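Local coordinates for ketosynthase (Streptomyces sp. MSC090213JE08, PDB 6KXD), which pairs with a chain length factor and catalyses the chain-extending condensation in the highly reducing type II polyketide synthase that makes ishigamide, at the interface of chains A and B. Numbering follows the deposited sequence. Chains: chain A, Ketosynthase; chain B, Ketosynthase.

The three contacts join the ketosynthase, chain A, to its chain length factor, chain B. Contact 2 and contact 3 are neighbours, the centres of their C-alpha atoms about 12 Å apart, and both draw on helices A:172-185 and B:180-193. They share A:Tyr179 and B:Arg190, and the guanidinium of B:Arg190 meets a carboxylate of chain A in each. Contact 1 lies about 32 Å from contact 2 and about 38 Å from contact 3, measured between the same kind of centres, and uses helices A:116-129, A:202-210 and B:125-137. Anchoring the heterodimer at two such distant places should limit rocking of one subunit against the other.

Contact 1: the interface of chains A and B. Residues chain A 116, 119-120, 123-124, 202-203, 206; chain B 131-133, 135-136, 141.
The guanidinium of A:Arg202 lies nearly parallel to the ring of B:Tyr136, the planes 16° apart, with ring carbon CE1 over the centre of one guanidinium face. In return, NE of A:Arg202 stands above one face of the ring, displaced toward the rim and 3.8 Å from the centroid of B:Tyr136, a cation-pi stack. At the guanidinium edge, in plane, comes the carbonyl carbon of B:Ser135. The arginine is extended from CG to NE, CG anti to the backbone N (chi1 173°), and its last torsion then turns the guanidinium. A:Arg202 NE donates to the hydroxyl OG of B:Ser135 at 2.7 Å, with the oxygen tilted from the guanidinium plane, while NH2 makes a weak bond to the serine carbonyl. B:Ser135 OG in turn gives its hydrogen to an in-plane lone pair of B:Pro141 O.

The carboxylate of A:Glu124 is turned at 88° to the tyrosine ring, and its OE2 accepts the phenol OH of B:Tyr136 at 2.6 Å through the anti lone pair. The phenol is thus tied at its tip while the arginine covers a face.

Helix B:125-137 of the chain length factor here packs against ketosynthase helices A:116-129 and A:202-210, joining the subunits. Beside the polar groups, B:Leu132 crosses A:Leu123 at about a right angle and sends CD1 to A:Ala120 and CD2 to A:Lys203. Packing is tight where CD1 of A:Leu123 meets CB of B:Leu132 at 3.4 Å.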
loop_
_atom_site.group_PDB
_atom_site.type_symbol
_atom_site.label_atom_id
_atom_site.label_comp_id
_atom_site.label_asym_id
_atom_site.label_seq_id
_atom_site.Cartn_x
_atom_site.Cartn_y
_atom_site.Cartn_z
ATOM N N SER A 116 1.461 -13.111 -4.981
ATOM C CA SER A 116 0.794 -13.457 -6.208
ATOM C C SER A 116 1.189 -14.876 -6.679
ATOM O O SER A 116 0.431 -15.513 -7.372
ATOM C CB SER A 116 1.024 -12.395 -7.254
ATOM O OG SER A 116 0.123 -11.292 -7.016
ATOM N N ILE A 119 -1.288 -17.015 -5.186
ATOM C CA ILE A 119 -2.543 -16.908 -5.920
ATOM C C ILE A 119 -2.473 -17.870 -7.123
ATOM O O ILE A 119 -3.461 -18.571 -7.397
ATOM C CB ILE A 119 -2.844 -15.462 -6.375
ATOM C CG1 ILE A 119 -3.075 -14.563 -5.152
ATOM C CG2 ILE A 119 -4.027 -15.408 -7.306
ATOM C CD1 ILE A 119 -3.345 -13.117 -5.498
ATOM N N ALA A 120 -1.325 -17.884 -7.781
ATOM C CA ALA A 120 -1.150 -18.733 -9.000
ATOM C C ALA A 120 -1.284 -20.209 -8.594
ATOM O O ALA A 120 -2.067 -20.954 -9.163
ATOM C CB ALA A 120 0.174 -18.442 -9.631
ATOM N N LEU A 123 -4.795 -21.123 -8.108
ATOM C CA LEU A 123 -5.520 -21.355 -9.350
ATOM C C LEU A 123 -5.129 -22.702 -9.979
ATOM O O LEU A 123 -5.971 -23.301 -10.588
ATOM C CB LEU A 123 -5.228 -20.224 -10.333
ATOM C CG LEU A 123 -5.798 -18.883 -9.885
ATOM C CD1 LEU A 123 -5.412 -17.798 -10.874
ATOM C CD2 LEU A 123 -7.307 -18.975 -9.704
ATOM N N GLU A 124 -3.843 -23.053 -9.897
ATOM C CA GLU A 124 -3.306 -24.362 -10.322
ATOM C C GLU A 124 -4.095 -25.482 -9.656
ATOM O O GLU A 124 -4.440 -26.459 -10.305
ATOM C CB GLU A 124 -1.831 -24.551 -9.950
ATOM C CG GLU A 124 -0.853 -23.658 -10.693
ATOM C CD GLU A 124 0.604 -23.947 -10.361
ATOM O OE1 GLU A 124 0.848 -24.920 -9.612
ATOM O OE2 GLU A 124 1.499 -23.207 -10.841
ATOM N N ARG A 202 4.879 -15.850 -11.528
ATOM C CA ARG A 202 4.474 -15.996 -12.902
ATOM C C ARG A 202 3.691 -14.749 -13.349
ATOM O O ARG A 202 3.900 -14.262 -14.458
ATOM C CB ARG A 202 3.674 -17.279 -13.023
ATOM C CG ARG A 202 3.031 -17.499 -14.374
ATOM C CD ARG A 202 2.141 -18.716 -14.242
ATOM N NE ARG A 202 1.629 -19.119 -15.536
ATOM C CZ ARG A 202 1.993 -20.212 -16.185
ATOM N NH1 ARG A 202 3.042 -20.916 -15.792
ATOM N NH2 ARG A 202 1.252 -20.628 -17.191
ATOM N N LYS A 203 2.842 -14.205 -12.469
ATOM C CA LYS A 203 2.044 -13.026 -12.825
ATOM C C LYS A 203 2.963 -11.924 -13.377
ATOM O O LYS A 203 2.710 -11.379 -14.469
ATOM C CB LYS A 203 1.202 -12.542 -11.638
ATOM C CG LYS A 203 0.474 -11.209 -11.862
ATOM C CD LYS A 203 0.273 -10.439 -10.559
ATOM C CE LYS A 203 -0.282 -9.038 -10.730
ATOM N NZ LYS A 203 -0.436 -8.374 -9.411
ATOM N N ALA A 206 4.957 -12.857 -16.694
ATOM C CA ALA A 206 4.023 -12.855 -17.814
ATOM C C ALA A 206 3.551 -11.442 -18.150
ATOM O O ALA A 206 3.437 -11.085 -19.330
ATOM C CB ALA A 206 2.862 -13.740 -17.519
ATOM N N PHE B 131 -6.097 -13.102 -15.483
ATOM C CA PHE B 131 -4.809 -13.007 -16.095
ATOM C C PHE B 131 -4.101 -14.355 -15.937
ATOM O O PHE B 131 -3.571 -14.942 -16.888
ATOM C CB PHE B 131 -4.002 -11.877 -15.473
ATOM C CG PHE B 131 -2.565 -11.745 -15.899
ATOM C CD1 PHE B 131 -1.561 -12.525 -15.356
ATOM C CD2 PHE B 131 -2.204 -10.783 -16.828
ATOM C CE1 PHE B 131 -0.243 -12.366 -15.748
ATOM C CE2 PHE B 131 -0.878 -10.599 -17.185
ATOM C CZ PHE B 131 0.101 -11.393 -16.661
ATOM N N LEU B 132 -4.105 -14.868 -14.714
ATOM C CA LEU B 132 -3.378 -16.126 -14.497
ATOM C C LEU B 132 -4.101 -17.294 -15.172
ATOM O O LEU B 132 -3.417 -18.195 -15.716
ATOM C CB LEU B 132 -3.182 -16.343 -13.000
ATOM C CG LEU B 132 -2.126 -15.435 -12.379
ATOM C CD1 LEU B 132 -2.173 -15.532 -10.870
ATOM C CD2 LEU B 132 -0.734 -15.770 -12.866
ATOM N N ARG B 133 -5.427 -17.304 -15.158
ATOM C CA ARG B 133 -6.158 -18.390 -15.841
ATOM C C ARG B 133 -5.719 -18.374 -17.316
ATOM O O ARG B 133 -5.380 -19.411 -17.863
ATOM C CB ARG B 133 -7.668 -18.293 -15.607
ATOM C CG ARG B 133 -8.086 -18.735 -14.208
ATOM C CD ARG B 133 -9.564 -18.549 -13.895
ATOM N NE ARG B 133 -10.415 -19.424 -14.691
ATOM C CZ ARG B 133 -10.655 -20.713 -14.435
ATOM N NH1 ARG B 133 -10.080 -21.325 -13.416
ATOM N NH2 ARG B 133 -11.483 -21.392 -15.204
ATOM N N SER B 135 -2.914 -17.211 -18.592
ATOM C CA SER B 135 -1.570 -17.606 -18.594
ATOM C C SER B 135 -1.461 -19.135 -18.608
ATOM O O SER B 135 -0.583 -19.660 -19.228
ATOM C CB SER B 135 -0.876 -17.073 -17.389
ATOM O OG SER B 135 0.457 -17.519 -17.349
ATOM N N TYR B 136 -2.329 -19.806 -17.860
ATOM C CA TYR B 136 -2.224 -21.262 -17.700
ATOM C C TYR B 136 -2.840 -21.996 -18.899
ATOM O O TYR B 136 -2.366 -23.069 -19.247
ATOM C CB TYR B 136 -2.866 -21.734 -16.393
ATOM C CG TYR B 136 -1.966 -21.557 -15.195
ATOM C CD1 TYR B 136 -0.762 -22.242 -15.100
ATOM C CD2 TYR B 136 -2.296 -20.688 -14.163
ATOM C CE1 TYR B 136 0.089 -22.082 -14.015
ATOM C CE2 TYR B 136 -1.450 -20.505 -13.086
ATOM C CZ TYR B 136 -0.261 -21.205 -12.999
ATOM O OH TYR B 136 0.560 -21.039 -11.920
ATOM N N PRO B 141 2.153 -18.815 -22.117
ATOM C CA PRO B 141 1.793 -18.357 -20.768
ATOM C C PRO B 141 1.801 -16.829 -20.561
ATOM O O PRO B 141 1.623 -16.352 -19.430
ATOM C CB PRO B 141 2.868 -19.029 -19.904
ATOM C CG PRO B 141 4.076 -19.073 -20.797
ATOM C CD PRO B 141 3.514 -19.364 -22.176
#

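Contact 2: the interface of chains A and B. Residues chain A 104, 106, 159-164, 179; chain B 183, 186, 190, 256-259.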
loop_
_atom_site.group_PDB
_atom_site.type_symbol
_atom_site.label_atom_id
_atom_site.label_comp_id
_atom_site.label_asym_id
_atom_site.label_seq_id
_atom_site.Cartn_x
_atom_site.Cartn_y
_atom_site.Cartn_z
ATOM N N GLN A 104 5.571 1.997 20.654
ATOM C CA GLN A 104 4.583 2.226 19.628
ATOM C C GLN A 104 5.375 2.437 18.337
ATOM O O GLN A 104 6.333 3.187 18.302
ATOM C CB GLN A 104 3.678 3.423 19.922
ATOM C CG GLN A 104 2.549 3.518 18.904
ATOM C CD GLN A 104 1.660 4.732 19.043
ATOM O OE1 GLN A 104 1.527 5.302 20.126
ATOM N NE2 GLN A 104 1.043 5.130 17.936
ATOM N N VAL A 106 5.506 2.125 13.753
ATOM C CA VAL A 106 4.896 1.928 12.507
ATOM C C VAL A 106 5.726 0.856 11.786
ATOM O O VAL A 106 6.939 0.926 11.787
ATOM C CB VAL A 106 4.783 3.250 11.725
ATOM C CG1 VAL A 106 4.525 3.019 10.243
ATOM C CG2 VAL A 106 3.706 4.140 12.311
ATOM N N PRO A 159 2.871 -5.689 19.436
ATOM C CA PRO A 159 1.429 -5.539 19.256
ATOM C C PRO A 159 1.029 -4.086 18.988
ATOM O O PRO A 159 -0.010 -3.856 18.353
ATOM C CB PRO A 159 0.829 -6.044 20.571
ATOM C CG PRO A 159 1.932 -5.806 21.590
ATOM C CD PRO A 159 3.241 -5.964 20.844
ATOM N N ASN A 160 1.857 -3.151 19.460
ATOM C CA ASN A 160 1.546 -1.736 19.472
ATOM C C ASN A 160 2.081 -1.093 18.192
ATOM O O ASN A 160 2.918 -0.223 18.225
ATOM C CB ASN A 160 2.065 -1.017 20.725
ATOM C CG ASN A 160 1.395 0.336 20.890
ATOM O OD1 ASN A 160 0.372 0.605 20.242
ATOM N ND2 ASN A 160 1.965 1.202 21.723
ATOM N N VAL A 161 1.576 -1.594 17.061
ATOM C CA VAL A 161 2.069 -1.291 15.769
ATOM C C VAL A 161 0.884 -0.900 14.894
ATOM O O VAL A 161 -0.158 -1.552 14.941
ATOM C CB VAL A 161 2.773 -2.558 15.250
ATOM C CG1 VAL A 161 2.811 -2.659 13.740
ATOM C CG2 VAL A 161 4.158 -2.625 15.871
ATOM N N GLU A 162 1.114 0.123 14.070
ATOM C CA GLU A 162 0.356 0.353 12.859
ATOM C C GLU A 162 1.077 -0.374 11.716
ATOM O O GLU A 162 2.114 0.058 11.264
ATOM C CB GLU A 162 0.291 1.846 12.604
ATOM C CG GLU A 162 -0.603 2.252 11.452
ATOM C CD GLU A 162 -0.472 3.741 11.188
ATOM O OE1 GLU A 162 0.165 4.429 12.018
ATOM O OE2 GLU A 162 -0.972 4.208 10.161
ATOM N N ALA A 163 0.485 -1.461 11.282
ATOM C CA ALA A 163 1.039 -2.327 10.211
ATOM C C ALA A 163 0.303 -2.041 8.910
ATOM O O ALA A 163 -0.799 -2.459 8.731
ATOM C CB ALA A 163 0.891 -3.777 10.583
ATOM N N THR A 164 0.955 -1.258 8.053
ATOM C CA THR A 164 0.378 -0.785 6.857
ATOM C C THR A 164 1.204 -1.309 5.691
ATOM O O THR A 164 2.393 -0.981 5.538
ATOM C CB THR A 164 0.382 0.748 6.810
ATOM O OG1 THR A 164 -0.326 1.218 7.952
ATOM C CG2 THR A 164 -0.317 1.267 5.580
ATOM N N TYR A 179 6.507 7.393 4.817
ATOM C CA TYR A 179 5.479 7.303 5.818
ATOM C C TYR A 179 6.092 7.152 7.204
ATOM O O TYR A 179 5.627 7.755 8.186
ATOM C CB TYR A 179 4.511 6.153 5.547
ATOM C CG TYR A 179 3.335 6.182 6.487
ATOM C CD1 TYR A 179 2.614 7.357 6.672
ATOM C CD2 TYR A 179 2.994 5.087 7.255
ATOM C CE1 TYR A 179 1.529 7.413 7.535
ATOM C CE2 TYR A 179 1.897 5.127 8.106
ATOM C CZ TYR A 179 1.169 6.295 8.251
ATOM O OH TYR A 179 0.089 6.371 9.080
ATOM N N LEU B 183 -6.393 2.619 8.180
ATOM C CA LEU B 183 -5.001 2.821 7.861
ATOM C C LEU B 183 -4.906 3.985 6.881
ATOM O O LEU B 183 -4.032 4.815 7.004
ATOM C CB LEU B 183 -4.453 1.547 7.242
ATOM C CG LEU B 183 -4.405 0.327 8.160
ATOM C CD1 LEU B 183 -3.836 -0.829 7.386
ATOM C CD2 LEU B 183 -3.560 0.593 9.397
ATOM N N ASN B 186 -5.547 7.208 8.710
ATOM C CA ASN B 186 -4.452 7.610 9.552
ATOM C C ASN B 186 -3.278 8.110 8.703
ATOM O O ASN B 186 -2.558 9.082 9.036
ATOM C CB ASN B 186 -3.981 6.469 10.440
ATOM C CG ASN B 186 -3.294 7.020 11.664
ATOM O OD1 ASN B 186 -3.803 7.972 12.260
ATOM N ND2 ASN B 186 -2.215 6.383 12.040
ATOM N N ARG B 190 -1.717 11.797 8.933
ATOM C CA ARG B 190 -0.310 12.052 9.158
ATOM C C ARG B 190 0.301 12.909 8.053
ATOM O O ARG B 190 0.946 13.898 8.329
ATOM C CB ARG B 190 0.448 10.743 9.245
ATOM C CG ARG B 190 0.149 10.021 10.533
ATOM C CD ARG B 190 1.413 9.581 11.159
ATOM N NE ARG B 190 1.101 9.041 12.464
ATOM C CZ ARG B 190 1.052 7.755 12.772
ATOM N NH1 ARG B 190 1.319 6.813 11.867
ATOM N NH2 ARG B 190 0.722 7.441 14.017
ATOM N N GLU B 256 -6.176 4.584 16.048
ATOM C CA GLU B 256 -5.226 3.775 16.684
ATOM C C GLU B 256 -5.336 2.376 16.079
ATOM O O GLU B 256 -6.400 1.956 15.599
ATOM C CB GLU B 256 -5.449 3.751 18.205
ATOM C CG GLU B 256 -5.112 5.065 18.891
ATOM C CD GLU B 256 -3.652 5.517 18.801
ATOM O OE1 GLU B 256 -3.420 6.715 18.529
ATOM O OE2 GLU B 256 -2.767 4.671 19.017
ATOM N N THR B 257 -4.202 1.694 16.123
ATOM C CA THR B 257 -4.079 0.391 15.542
ATOM C C THR B 257 -3.226 -0.485 16.435
ATOM O O THR B 257 -2.369 -0.012 17.187
ATOM C CB THR B 257 -3.388 0.423 14.174
ATOM O OG1 THR B 257 -2.111 0.998 14.414
ATOM C CG2 THR B 257 -4.089 1.236 13.109
ATOM N N ARG B 258 -3.474 -1.782 16.292
ATOM C CA ARG B 258 -2.711 -2.782 16.956
ATOM C C ARG B 258 -2.656 -4.017 16.063
ATOM O O ARG B 258 -3.452 -4.146 15.135
ATOM C CB ARG B 258 -3.389 -3.135 18.277
ATOM C CG ARG B 258 -3.157 -2.106 19.369
ATOM C CD ARG B 258 -3.743 -2.654 20.646
ATOM N NE ARG B 258 -3.117 -3.850 21.154
ATOM C CZ ARG B 258 -2.138 -3.853 22.055
ATOM N NH1 ARG B 258 -1.459 -2.747 22.286
ATOM N NH2 ARG B 258 -1.851 -4.963 22.714
ATOM N N VAL B 259 -1.707 -4.899 16.357
ATOM C CA VAL B 259 -1.716 -6.172 15.761
ATOM C C VAL B 259 -1.999 -7.185 16.859
ATOM O O VAL B 259 -1.390 -7.107 17.922
ATOM C CB VAL B 259 -0.418 -6.478 14.994
ATOM C CG1 VAL B 259 -0.419 -7.915 14.451
ATOM C CG2 VAL B 259 -0.159 -5.469 13.887
HETATM O O HOH W 1 -1.519 3.548 7.786
HETATM O O HOH W 2 0.556 4.796 14.568
#
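Both subunits belong to the thiolase-like ketosynthase family, and here strand A:161-166 of the ketosynthase faces helix B:180-193 and strand B:250-259 of the chain length factor. The charged interaction centres on A:Glu162, whose side chain runs extended with CG anti to the backbone N (chi1 -173°). It meets B:Arg190 tip to tip, NH1 of the arginine giving a salt bridge of 2.7 Å to the syn lone pair of A:Glu162 OE1.

Uncharged donors meet OE2 of A:Glu162. The phenol OH of A:Tyr179 donates to the syn lone pair of A:Glu162 OE2 at 2.6 Å, and itself lies 3.1 Å from B:Arg190 NH1, close enough to accept a hydrogen. B:Asn186 ND2 comes from above the carboxylate plane and bonds OE2 of A:Glu162 almost straight (171° at H), with ND2 also over one guanidinium face of B:Arg190. The same B:Asn186 ND2 is 3.1 Å from A:Glu162 OE1, and so lies against both oxygens.

Between backbones, B:Val259 N donates to an in-plane lone pair of A:Pro159 O at 2.8 Å.

Water extends the carboxylate's contacts: water 2 links OE1 to B:Arg190 NH2, and water 1 joins OE2 to the hydroxyl of A:Thr164 and the carbonyl of B:Leu183.

Carbon contacts fill in along the strand and the loop before it. B:Leu183 runs antiparallel alongside A:Glu162, its CD2 near CG of the glutamate. CG2 of B:Val259 rests 3.9 Å from A:Ala163 CB, and CB of A:Pro159 lies over a face of the B:Arg258 guanidinium.

Contact 3: the interface of chains A and B. Residues chain A 179, 182-183, 185-186, 188; chain B 189-191, 194.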
loop_
_atom_site.group_PDB
_atom_site.type_symbol
_atom_site.label_atom_id
_atom_site.label_comp_id
_atom_site.label_asym_id
_atom_site.label_seq_id
_atom_site.Cartn_x
_atom_site.Cartn_y
_atom_site.Cartn_z
ATOM N N TYR A 179 6.507 7.393 4.817
ATOM C CA TYR A 179 5.479 7.303 5.818
ATOM C C TYR A 179 6.092 7.152 7.204
ATOM O O TYR A 179 5.627 7.755 8.186
ATOM C CB TYR A 179 4.511 6.153 5.547
ATOM C CG TYR A 179 3.335 6.182 6.487
ATOM C CD1 TYR A 179 2.614 7.357 6.672
ATOM C CD2 TYR A 179 2.994 5.087 7.255
ATOM C CE1 TYR A 179 1.529 7.413 7.535
ATOM C CE2 TYR A 179 1.897 5.127 8.106
ATOM C CZ TYR A 179 1.169 6.295 8.251
ATOM O OH TYR A 179 0.089 6.371 9.080
ATOM N N ASP A 182 7.231 10.600 8.110
ATOM C CA ASP A 182 6.123 11.445 8.527
ATOM C C ASP A 182 5.608 10.997 9.887
ATOM O O ASP A 182 5.254 11.848 10.729
ATOM C CB ASP A 182 5.004 11.402 7.499
ATOM C CG ASP A 182 5.338 12.174 6.252
ATOM O OD1 ASP A 182 6.231 13.087 6.336
ATOM O OD2 ASP A 182 4.677 11.905 5.224
ATOM N N SER A 183 5.599 9.675 10.124
ATOM C CA SER A 183 5.028 9.169 11.333
ATOM C C SER A 183 5.909 9.568 12.519
ATOM O O SER A 183 5.392 9.976 13.579
ATOM C CB SER A 183 4.795 7.677 11.261
ATOM O OG SER A 183 3.805 7.355 10.285
ATOM N N ARG A 185 8.116 12.135 12.418
ATOM C CA ARG A 185 8.149 13.598 12.476
ATOM C C ARG A 185 6.947 14.128 13.269
ATOM O O ARG A 185 7.084 15.129 13.970
ATOM C CB ARG A 185 8.135 14.255 11.101
ATOM C CG ARG A 185 9.504 14.364 10.454
ATOM C CD ARG A 185 9.306 14.985 9.083
ATOM N NE ARG A 185 10.548 15.281 8.412
ATOM C CZ ARG A 185 10.621 15.660 7.144
ATOM N NH1 ARG A 185 9.544 16.133 6.530
ATOM N NH2 ARG A 185 11.769 15.558 6.507
ATOM N N SER A 186 5.812 13.422 13.185
ATOM C CA SER A 186 4.563 13.782 13.856
ATOM C C SER A 186 4.676 13.696 15.374
ATOM O O SER A 186 3.757 14.144 16.074
ATOM C CB SER A 186 3.435 12.914 13.413
ATOM O OG SER A 186 3.508 11.649 14.038
ATOM N N GLU A 188 4.293 10.987 17.006
ATOM C CA GLU A 188 3.410 9.945 17.531
ATOM C C GLU A 188 4.130 8.611 17.757
ATOM O O GLU A 188 3.666 7.793 18.546
ATOM C CB GLU A 188 2.218 9.784 16.597
ATOM C CG GLU A 188 1.236 10.932 16.715
ATOM C CD GLU A 188 0.250 11.036 15.569
ATOM O OE1 GLU A 188 0.033 10.027 14.874
ATOM O OE2 GLU A 188 -0.306 12.145 15.381
ATOM N N ARG B 189 -4.177 11.575 7.610
ATOM C CA ARG B 189 -4.074 12.408 8.768
ATOM C C ARG B 189 -2.613 12.786 8.973
ATOM O O ARG B 189 -2.302 13.947 9.184
ATOM C CB ARG B 189 -4.649 11.714 10.011
ATOM C CG ARG B 189 -4.401 12.506 11.283
ATOM C CD ARG B 189 -5.009 11.784 12.465
ATOM N NE ARG B 189 -4.161 10.672 12.899
ATOM C CZ ARG B 189 -3.021 10.808 13.564
ATOM N NH1 ARG B 189 -2.676 11.997 14.034
ATOM N NH2 ARG B 189 -2.224 9.765 13.752
ATOM N N ARG B 190 -1.717 11.797 8.933
ATOM C CA ARG B 190 -0.310 12.052 9.158
ATOM C C ARG B 190 0.301 12.909 8.053
ATOM O O ARG B 190 0.946 13.898 8.329
ATOM C CB ARG B 190 0.448 10.743 9.245
ATOM C CG ARG B 190 0.149 10.021 10.533
ATOM C CD ARG B 190 1.413 9.581 11.159
ATOM N NE ARG B 190 1.101 9.041 12.464
ATOM C CZ ARG B 190 1.052 7.755 12.772
ATOM N NH1 ARG B 190 1.319 6.813 11.867
ATOM N NH2 ARG B 190 0.722 7.441 14.017
ATOM N N LEU B 191 0.058 12.555 6.788
ATOM C CA LEU B 191 0.616 13.338 5.676
ATOM C C LEU B 191 0.096 14.774 5.688
ATOM O O LEU B 191 0.878 15.697 5.384
ATOM C CB LEU B 191 0.366 12.658 4.328
ATOM C CG LEU B 191 1.539 11.765 3.919
ATOM C CD1 LEU B 191 1.695 10.559 4.852
ATOM C CD2 LEU B 191 1.415 11.304 2.476
ATOM N N GLN B 194 1.860 16.737 8.124
ATOM C CA GLN B 194 3.203 17.115 7.733
ATOM C C GLN B 194 3.183 18.101 6.559
ATOM O O GLN B 194 4.229 18.420 6.018
ATOM C CB GLN B 194 3.994 15.853 7.419
ATOM C CG GLN B 194 4.170 14.961 8.641
ATOM C CD GLN B 194 4.810 15.711 9.790
ATOM O OE1 GLN B 194 4.234 15.889 10.864
ATOM N NE2 GLN B 194 6.000 16.198 9.535
#
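OE1 of A:Glu188 is gripped by three nitrogens from two neighbouring arginines. A:Glu188 is extended beyond CG and B:Arg189 bent at chi3 (78°), so that they meet tip to tip. B:Arg189 takes the carboxylate end-on, NH2 to the syn lone pair of OE1 at 2.5 Å and NH1 to the syn lone pair of A:Glu188 OE2 at 2.7 Å, both oxygens in its guanidinium plane. B:Arg190 approaches the same OE1 side-on: NH2 uses the anti lone pair, whereas NE arrives from above the carboxylate plane, each 2.8 Å from A:Glu188 OE1. The two positive groups would probably favour the ionised acid. An alanine in place of A:Glu188 would probably leave both guanidinium groups without this shared anion and facing one another's charge.

On the backbone side of the glutamate, its N bonds OG of A:Ser186, which donates to A:Ser183 O and is likely to steady the turn after helix A:172-185. A:Ser183 OG sits over the centre of the A:Tyr179 ring and accepts weakly from B:Arg190 NH1. B:Gln194 lies antiparallel to A:Asp182 and brings NE2 to 3.3 Å from CB of A:Arg185. The site clamps the end of helix A:172-185 and the loop after it to helix B:180-193 and the residue beyond, fastening this end of the heterodimer.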